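Local coordinates for protein glucosamine kinase (Streptacidiphilus jiangxiensis, PDB 6HWJ) that catalyses the magnesium- and ATP-dependent phosphorylation of D-glucosamine to D-glucosamine 6-phosphate, and more weakly phosphorylates glucose, at residues 43-48 with 77-82. Residues are numbered along the deposited sequence; the frame is centred on the assembly and turned at random.
Sequences EGHAVG and DGTAEH
The imidazoles of His-45 and His-82 stack face to face, centroids 4.0 Å apart and planes 22° from parallel. The overlap is offset: CD2 of His-45 sits over the centre of the His-82 ring, while ND1 of His-82 lies nearer the rim of the His-45 ring. Histidine suits both places, pairing a flat face with edge nitrogens: His-82 bonds through both, His-45 through ND1. ND1 of His-45 and OG1 of Thr-79 share a hydrogen bond of 2.6 Å; His-45 CE1 approaches Asp-77 O in the same plane. His-82 NE2 donates to Glu-43 OE2 (2.8 Å) on the anti side of the carboxylate, which an extended chain (CD anti to CA, chi2 -169°) carries there. His-82 ND1 donates to Gly-78 O; the two bonds restrict the ring's rotation and would favour an imidazolium. The contact joins the β-hairpin of strands 34-42 and 45-51, whose type I' turn holds Glu-43 and Gly-44, to the first turn of helix 79-88. Backbone angles at Gly-44 and the N-cap Gly-78 call for glycine. The Gly-78 carbonyl takes the amide and ND1 of His-82 from opposite faces. Farther out, the short Thr-79 hydroxyl also hydrogen-bonds Ser-73 OG, and Arg-71 forms a salt bridge with Asp-77.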
ATOM      1  N   GLU A  43      28.146 -11.693 -14.654  1.00 27.27           N
ATOM      2  CA  GLU A  43      28.481 -12.980 -14.031  1.00 31.20           C
ATOM      3  C   GLU A  43      27.330 -13.984 -14.123  1.00 30.15           C
ATOM      4  O   GLU A  43      27.133 -14.815 -13.228  1.00 26.53           O
ATOM      5  CB  GLU A  43      28.903 -12.797 -12.566  1.00 34.18           C
ATOM      6  CG  GLU A  43      30.035 -11.788 -12.366  1.00 41.60           C
ATOM      7  CD  GLU A  43      30.617 -11.828 -10.954  1.00 43.48           C
ATOM      8  OE1 GLU A  43      31.767 -12.268 -10.807  1.00 47.21           O
ATOM      9  OE2 GLU A  43      29.926 -11.453  -9.996  1.00 40.69           O
ATOM     10  N   GLY A  44      26.582 -13.931 -15.215  1.00 29.15           N
ATOM     11  CA  GLY A  44      25.480 -14.843 -15.445  1.00 31.51           C
ATOM     12  C   GLY A  44      24.160 -14.452 -14.826  1.00 30.44           C
ATOM     13  O   GLY A  44      23.228 -15.272 -14.837  1.00 26.85           O
ATOM     14  N   HIS A  45      24.044 -13.251 -14.276  1.00 25.24           N
ATOM     15  CA  HIS A  45      22.821 -12.782 -13.652  1.00 27.55           C
ATOM     16  C   HIS A  45      22.134 -11.740 -14.518  1.00 26.44           C
ATOM     17  O   HIS A  45      22.788 -10.963 -15.223  1.00 27.22           O
ATOM     18  CB  HIS A  45      23.115 -12.179 -12.248  1.00 27.37           C
ATOM     19  CG  HIS A  45      23.647 -13.187 -11.279  1.00 27.33           C
ATOM     20  ND1 HIS A  45      22.831 -13.963 -10.482  1.00 28.21           N
ATOM     21  CD2 HIS A  45      24.917 -13.558 -10.992  1.00 27.68           C
ATOM     22  CE1 HIS A  45      23.577 -14.764  -9.744  1.00 27.81           C
ATOM     23  NE2 HIS A  45      24.843 -14.541 -10.034  1.00 28.29           N
ATOM     24  N   ALA A  46      20.802 -11.722 -14.461  1.00 28.29           N
ATOM     25  CA  ALA A  46      20.059 -10.751 -15.246  1.00 25.04           C
ATOM     26  C   ALA A  46      18.644 -10.582 -14.711  1.00 25.54           C
ATOM     27  O   ALA A  46      18.161 -11.384 -13.906  1.00 25.15           O
ATOM     28  CB  ALA A  46      20.011 -11.153 -16.722  1.00 24.35           C
ATOM     29  N   VAL A  47      18.001  -9.504 -15.156  1.00 24.94           N
ATOM     30  CA  VAL A  47      16.579  -9.280 -14.943  1.00 23.92           C
ATOM     31  C   VAL A  47      15.918  -9.279 -16.309  1.00 25.82           C
ATOM     32  O   VAL A  47      16.275  -8.472 -17.178  1.00 28.54           O
ATOM     33  CB  VAL A  47      16.294  -7.972 -14.214  1.00 23.63           C
ATOM     34  CG1 VAL A  47      14.783  -7.888 -13.886  1.00 26.11           C
ATOM     35  CG2 VAL A  47      17.115  -7.848 -12.924  1.00 26.83           C
ATOM     36  N   GLY A  48      14.983 -10.196 -16.512  1.00 26.71           N
ATOM     37  CA  GLY A  48      14.285 -10.322 -17.766  1.00 25.46           C
ATOM     38  C   GLY A  48      12.854  -9.839 -17.611  1.00 28.87           C
ATOM     39  O   GLY A  48      12.247 -10.009 -16.554  1.00 27.34           O
ATOM     40  N   ASP A  77      21.339 -17.656  -4.940  1.00 31.78           N
ATOM     41  CA  ASP A  77      21.981 -17.686  -6.250  1.00 30.51           C
ATOM     42  C   ASP A  77      22.819 -16.441  -6.472  1.00 30.71           C
ATOM     43  O   ASP A  77      23.777 -16.475  -7.262  1.00 32.07           O
ATOM     44  CB  ASP A  77      20.929 -17.827  -7.358  1.00 30.95           C
ATOM     45  CG  ASP A  77      20.410 -19.249  -7.506  1.00 36.39           C
ATOM     46  OD1 ASP A  77      21.117 -20.223  -7.114  1.00 36.70           O
ATOM     47  OD2 ASP A  77      19.300 -19.410  -8.039  1.00 34.74           O
ATOM     48  N   GLY A  78      22.475 -15.335  -5.801  1.00 29.69           N
ATOM     49  CA  GLY A  78      23.220 -14.094  -5.906  1.00 28.52           C
ATOM     50  C   GLY A  78      22.659 -13.061  -6.877  1.00 27.44           C
ATOM     51  O   GLY A  78      23.313 -12.036  -7.106  1.00 30.11           O
ATOM     52  N   THR A  79      21.479 -13.276  -7.425  1.00 27.02           N
ATOM     53  CA  THR A  79      20.934 -12.321  -8.389  1.00 27.48           C
ATOM     54  C   THR A  79      20.431 -11.053  -7.703  1.00 26.12           C
ATOM     55  O   THR A  79      20.616  -9.949  -8.227  1.00 27.55           O
ATOM     56  CB  THR A  79      19.812 -12.970  -9.202  1.00 26.21           C
ATOM     57  OG1 THR A  79      20.300 -14.143  -9.863  1.00 28.46           O
ATOM     58  CG2 THR A  79      19.299 -11.990 -10.242  1.00 25.76           C
ATOM     59  N   ALA A  80      19.793 -11.196  -6.541  1.00 26.95           N
ATOM     60  CA  ALA A  80      19.398 -10.035  -5.750  1.00 29.21           C
ATOM     61  C   ALA A  80      20.628  -9.269  -5.295  1.00 28.93           C
ATOM     62  O   ALA A  80      20.654  -8.040  -5.321  1.00 28.47           O
ATOM     63  CB  ALA A  80      18.570 -10.479  -4.543  1.00 26.09           C
ATOM     64  N   GLU A  81      21.660  -9.996  -4.873  1.00 28.20           N
ATOM     65  CA  GLU A  81      22.957  -9.412  -4.572  1.00 30.35           C
ATOM     66  C   GLU A  81      23.493  -8.612  -5.739  1.00 26.99           C
ATOM     67  O   GLU A  81      24.013  -7.505  -5.550  1.00 27.07           O
ATOM     68  CB  GLU A  81      23.913 -10.561  -4.197  1.00 34.59           C
ATOM     69  CG  GLU A  81      25.265 -10.200  -3.796  1.00 44.08           C
ATOM     70  CD  GLU A  81      26.049 -11.452  -3.385  1.00 49.59           C
ATOM     71  OE1 GLU A  81      27.137 -11.676  -3.952  1.00 51.16           O
ATOM     72  OE2 GLU A  81      25.535 -12.209  -2.525  1.00 43.93           O
ATOM     73  N   HIS A  82      23.393  -9.160  -6.960  1.00 26.86           N
ATOM     74  CA  HIS A  82      23.924  -8.454  -8.121  1.00 27.61           C
ATOM     75  C   HIS A  82      23.071  -7.242  -8.492  1.00 26.82           C
ATOM     76  O   HIS A  82      23.592  -6.255  -9.025  1.00 29.10           O
ATOM     77  CB  HIS A  82      24.041  -9.408  -9.306  1.00 30.61           C
ATOM     78  CG  HIS A  82      25.253 -10.287  -9.236  1.00 31.90           C
ATOM     79  ND1 HIS A  82      25.405 -11.266  -8.272  1.00 34.00           N
ATOM     80  CD2 HIS A  82      26.402 -10.290  -9.958  1.00 34.19           C
ATOM     81  CE1 HIS A  82      26.582 -11.851  -8.419  1.00 33.05           C
ATOM     82  NE2 HIS A  82      27.209 -11.272  -9.430  1.00 33.86           N
TER